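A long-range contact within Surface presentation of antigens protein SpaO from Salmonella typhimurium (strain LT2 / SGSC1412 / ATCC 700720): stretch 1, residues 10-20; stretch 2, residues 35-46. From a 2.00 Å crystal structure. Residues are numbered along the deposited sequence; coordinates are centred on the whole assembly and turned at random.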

# COMPACT_ATOMS: atom_id res chain seq x y z
N TRP A 10 15.20 -5.18 26.39
CA TRP A 10 16.01 -4.69 25.29
C TRP A 10 15.14 -3.96 24.28
O TRP A 10 14.19 -4.52 23.75
N PRO A 11 15.48 -2.69 23.99
CA PRO A 11 14.68 -1.88 23.08
C PRO A 11 14.96 -2.19 21.62
O PRO A 11 16.02 -1.80 21.13
N LEU A 12 14.05 -2.87 20.93
CA LEU A 12 14.32 -3.20 19.53
C LEU A 12 13.68 -2.19 18.58
O LEU A 12 12.59 -1.69 18.83
N ARG A 13 14.39 -1.89 17.50
CA ARG A 13 13.87 -1.05 16.43
C ARG A 13 13.85 -1.88 15.17
O ARG A 13 14.85 -2.50 14.81
N PHE A 14 12.70 -1.92 14.51
CA PHE A 14 12.60 -2.64 13.25
C PHE A 14 12.72 -1.65 12.11
O PHE A 14 11.79 -0.94 11.78
N VAL A 15 13.91 -1.62 11.53
CA VAL A 15 14.27 -0.62 10.55
C VAL A 15 13.99 -1.09 9.12
O VAL A 15 14.50 -2.12 8.69
N ILE A 16 13.19 -0.32 8.39
CA ILE A 16 12.86 -0.63 7.00
C ILE A 16 13.66 0.19 5.99
O ILE A 16 13.50 0.02 4.79
N GLY A 17 14.52 1.08 6.47
CA GLY A 17 15.33 1.83 5.55
C GLY A 17 16.04 2.97 6.21
O GLY A 17 15.73 3.30 7.36
N SER A 18 16.99 3.57 5.49
CA SER A 18 17.74 4.70 6.01
C SER A 18 18.15 5.66 4.92
O SER A 18 18.15 5.33 3.73
N SER A 19 18.50 6.87 5.34
CA SER A 19 18.94 7.91 4.43
C SER A 19 20.00 8.75 5.13
O SER A 19 19.74 9.31 6.18
N ASP A 20 21.19 8.83 4.55
CA ASP A 20 22.19 9.75 5.08
C ASP A 20 21.82 11.19 4.75
O ASP A 20 21.73 11.58 3.58
N LEU A 35 10.41 12.71 2.89
CA LEU A 35 11.78 12.25 2.98
C LEU A 35 11.94 10.97 2.20
O LEU A 35 11.31 9.98 2.53
N LEU A 36 12.78 10.97 1.18
CA LEU A 36 13.06 9.76 0.42
C LEU A 36 13.85 8.75 1.26
O LEU A 36 14.70 9.12 2.07
N ILE A 37 13.53 7.47 1.08
CA ILE A 37 14.31 6.38 1.65
C ILE A 37 15.31 5.89 0.60
O ILE A 37 14.93 5.23 -0.37
N ARG A 38 16.58 6.21 0.80
CA ARG A 38 17.59 5.96 -0.23
C ARG A 38 18.13 4.55 -0.19
O ARG A 38 18.57 4.02 -1.21
N THR A 39 18.12 3.93 0.98
CA THR A 39 18.62 2.57 1.13
C THR A 39 17.56 1.77 1.86
O THR A 39 17.24 2.08 3.00
N SER A 40 17.02 0.75 1.19
CA SER A 40 16.01 -0.11 1.80
C SER A 40 16.66 -1.19 2.64
O SER A 40 17.49 -1.95 2.15
N ARG A 41 16.28 -1.25 3.91
CA ARG A 41 16.79 -2.26 4.83
C ARG A 41 15.60 -3.00 5.43
O ARG A 41 14.45 -2.59 5.24
N ALA A 42 15.86 -4.11 6.11
CA ALA A 42 14.86 -4.79 6.93
C ALA A 42 15.59 -5.44 8.07
O ALA A 42 15.71 -6.66 8.13
N GLU A 43 16.09 -4.61 8.98
CA GLU A 43 16.98 -5.08 10.04
C GLU A 43 16.40 -4.86 11.43
O GLU A 43 15.69 -3.90 11.68
N VAL A 44 16.73 -5.77 12.34
CA VAL A 44 16.42 -5.58 13.75
C VAL A 44 17.63 -4.95 14.42
O VAL A 44 18.75 -5.44 14.32
N TYR A 45 17.39 -3.83 15.09
CA TYR A 45 18.42 -3.13 15.82
C TYR A 45 18.09 -3.08 17.30
O TYR A 45 16.93 -2.96 17.69
N CYS A 46 19.12 -3.21 18.12
CA CYS A 46 19.07 -2.85 19.52
C CYS A 46 20.19 -1.87 19.74
O CYS A 46 21.36 -2.25 19.72

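The two stretches meet as neighbouring antiparallel strands, joined by a backbone hydrogen-bond ladder whose side chains pair on the two faces of the sheet and whose far end is closed by a serine hydroxyl. The strand axes, 10-20 and 39-46, approach to 3.9 Å with 155° between their N-to-C directions, and the contact buries 896 Å² summed over both sides.

The ladder sets the side-chain register. Arg13 N donates to Tyr45 O at 2.8 Å and Tyr45 N returns a bond to Arg13 O at 2.9 Å; Val15 N to Glu43 O (2.9 Å) and Glu43 N to Val15 O (3.0 Å) repeat the pattern. Ser18 N to Thr39 O (2.9 Å) and Thr39 N to Ser18 O (3.1 Å) form a third reciprocal pair. Between the second and third pairs the regular alternation is interrupted: Ile16 CB points away overall, and Arg41 N bonds to Ile16 O at 3.2 Å.

One face carries Leu12, Phe14, Val44 and Cys46, all buried. Leu12 (m, t) brings the end of its side chain nearer to the partner strand, placing CD2 3.8 Å from Cys46 CB and CD1 4.2 Å from Val44 CG1. Phe14, with chi1 m and chi2 87°, sets CE2 3.8 Å from CG2 of Val44, whose chi1 is t. Cys46, also t, has the most area covered by the opposite stretch. Its SG lies 3.9 Å from Trp10 CB and 3.7 Å from Pro11 CD, at the edge of the Trp10 ring and near its plane, so the apolar packing continues to the start of stretch 1.

The other face combines apolar and charged groups. Val15 (t) places CG2 3.8 Å from Tyr45 CD1, while Tyr45 itself is m with chi2 75°. Arg13 runs m, t, m along its first three torsions; this carries its guanidinium alongside Tyr45, with NH2 3.4 Å from Tyr45 CB, which lies over one face of the planar group. Arg13 NE is hydrogen-bonded elsewhere in the structure. Within stretch 2, Arg41 NE and Glu43 OE2 form a salt bridge at 3.4 Å, its hydrogen bond weak at an angle of 133°. The 2.2 Å separation of Ser18 OG and Arg41 NH1 is a clash in the model and supports no interaction.

Gly17 permits a close approach. An ideal CB there would fall 2.5 Å from Ile37 CG2, a clash, and 3.1 Å from Thr39 O; its phi/psi of 168/168 would also jam that atom against the preceding carbonyl. Without a side chain, Gly17 CA sits 3.8 Å from Ile37 CG2.

Beyond it, Ser19 (chi1 m) uses one hydroxyl twice: OG donates to Leu36 O at 2.7 Å and accepts from Arg38 N at 3.0 Å. These two bonds tie the buried serine to the backbone around Ile37. Arg38 CG packs 3.7 Å from Ser19 OG, but the end of the arginine leads away from stretch 1.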

# COMPACT_ATOMS: atom_id res chain seq x y z
CB TRP A 10 16.73 -5.85 24.60
CG TRP A 10 17.41 -6.83 25.53
CD1 TRP A 10 16.80 -7.70 26.39
CD2 TRP A 10 18.81 -7.05 25.68
NE1 TRP A 10 17.73 -8.43 27.07
CE2 TRP A 10 18.98 -8.06 26.65
CE3 TRP A 10 19.95 -6.49 25.08
CZ2 TRP A 10 20.24 -8.52 27.04
CZ3 TRP A 10 21.20 -6.95 25.47
CH2 TRP A 10 21.33 -7.95 26.44
CB PRO A 11 15.11 -0.45 23.42
CG PRO A 11 16.52 -0.61 23.83
CD PRO A 11 16.65 -1.95 24.49
CB LEU A 12 13.83 -4.60 19.21
CG LEU A 12 14.32 -5.74 20.11
CD1 LEU A 12 13.80 -7.05 19.59
CD2 LEU A 12 15.83 -5.77 20.18
CB ARG A 13 14.73 0.20 16.22
CG ARG A 13 14.98 1.00 17.48
CD ARG A 13 15.62 2.31 17.13
NE ARG A 13 16.77 2.12 16.26
CZ ARG A 13 17.96 1.74 16.69
NH1 ARG A 13 18.15 1.52 17.99
NH2 ARG A 13 18.97 1.59 15.84
CB PHE A 14 11.30 -3.46 13.21
CG PHE A 14 11.25 -4.55 14.25
CD1 PHE A 14 10.78 -4.28 15.54
CD2 PHE A 14 11.71 -5.82 13.97
CE1 PHE A 14 10.75 -5.26 16.52
CE2 PHE A 14 11.67 -6.80 14.94
CZ PHE A 14 11.19 -6.52 16.21
CB VAL A 15 15.76 -0.26 10.69
CG1 VAL A 15 16.13 0.88 9.78
CG2 VAL A 15 16.08 0.07 12.14
CB ILE A 16 11.36 -0.40 6.71
CG1 ILE A 16 11.00 1.07 6.93
CG2 ILE A 16 10.51 -1.32 7.57
CD1 ILE A 16 9.57 1.41 6.62
CB SER A 18 18.97 4.22 6.78
OG SER A 18 19.92 3.64 5.91
CB SER A 19 17.78 8.80 4.00
OG SER A 19 17.00 8.18 3.00
CB ASP A 20 23.58 9.41 4.55
CG ASP A 20 24.39 8.59 5.53
OD1 ASP A 20 24.38 8.92 6.74
OD2 ASP A 20 25.06 7.62 5.10
CB LEU A 35 12.19 12.01 4.44
CG LEU A 35 12.13 13.17 5.41
CD1 LEU A 35 12.78 12.76 6.74
CD2 LEU A 35 12.82 14.39 4.82
CB LEU A 36 13.82 10.08 -0.86
CG LEU A 36 13.07 10.62 -2.08
CD1 LEU A 36 12.32 11.89 -1.78
CD2 LEU A 36 14.03 10.86 -3.24
CB ILE A 37 13.40 5.23 2.09
CG1 ILE A 37 12.34 5.76 3.07
CG2 ILE A 37 14.22 4.12 2.67
CD1 ILE A 37 11.51 4.69 3.74
CB ARG A 38 18.74 6.95 -0.09
CG ARG A 38 18.37 8.39 -0.39
CD ARG A 38 17.60 8.50 -1.71
NE ARG A 38 18.44 8.32 -2.89
CZ ARG A 38 18.83 9.32 -3.69
NH1 ARG A 38 18.45 10.56 -3.43
NH2 ARG A 38 19.59 9.08 -4.74
CB THR A 39 19.95 2.50 1.92
OG1 THR A 39 20.92 3.38 1.33
CG2 THR A 39 20.50 1.08 1.94
CB SER A 40 15.13 -0.74 0.74
OG SER A 40 15.82 -1.78 0.08
CB ARG A 41 17.63 -1.61 5.93
CG ARG A 41 18.45 -0.42 5.46
CD ARG A 41 19.36 0.13 6.57
NE ARG A 41 20.77 -0.14 6.32
CZ ARG A 41 21.72 0.78 6.20
NH1 ARG A 41 21.40 2.06 6.30
NH2 ARG A 41 22.98 0.43 5.97
CB ALA A 42 14.09 -5.81 6.13
CB GLU A 43 18.33 -4.37 9.97
CG GLU A 43 19.02 -4.39 8.64
CD GLU A 43 19.80 -3.11 8.40
OE1 GLU A 43 19.29 -2.04 8.81
OE2 GLU A 43 20.92 -3.16 7.84
CB VAL A 44 16.05 -6.89 14.45
CG1 VAL A 44 15.44 -6.59 15.79
CG2 VAL A 44 15.10 -7.70 13.60
CB TYR A 45 18.61 -1.70 15.28
CG TYR A 45 19.58 -1.58 14.14
CD1 TYR A 45 19.23 -1.99 12.87
CD2 TYR A 45 20.84 -1.03 14.33
CE1 TYR A 45 20.11 -1.87 11.81
CE2 TYR A 45 21.74 -0.91 13.28
CZ TYR A 45 21.36 -1.34 12.02
OH TYR A 45 22.23 -1.22 10.95
CB CYS A 46 19.21 -4.07 20.42
SG CYS A 46 18.86 -3.73 22.15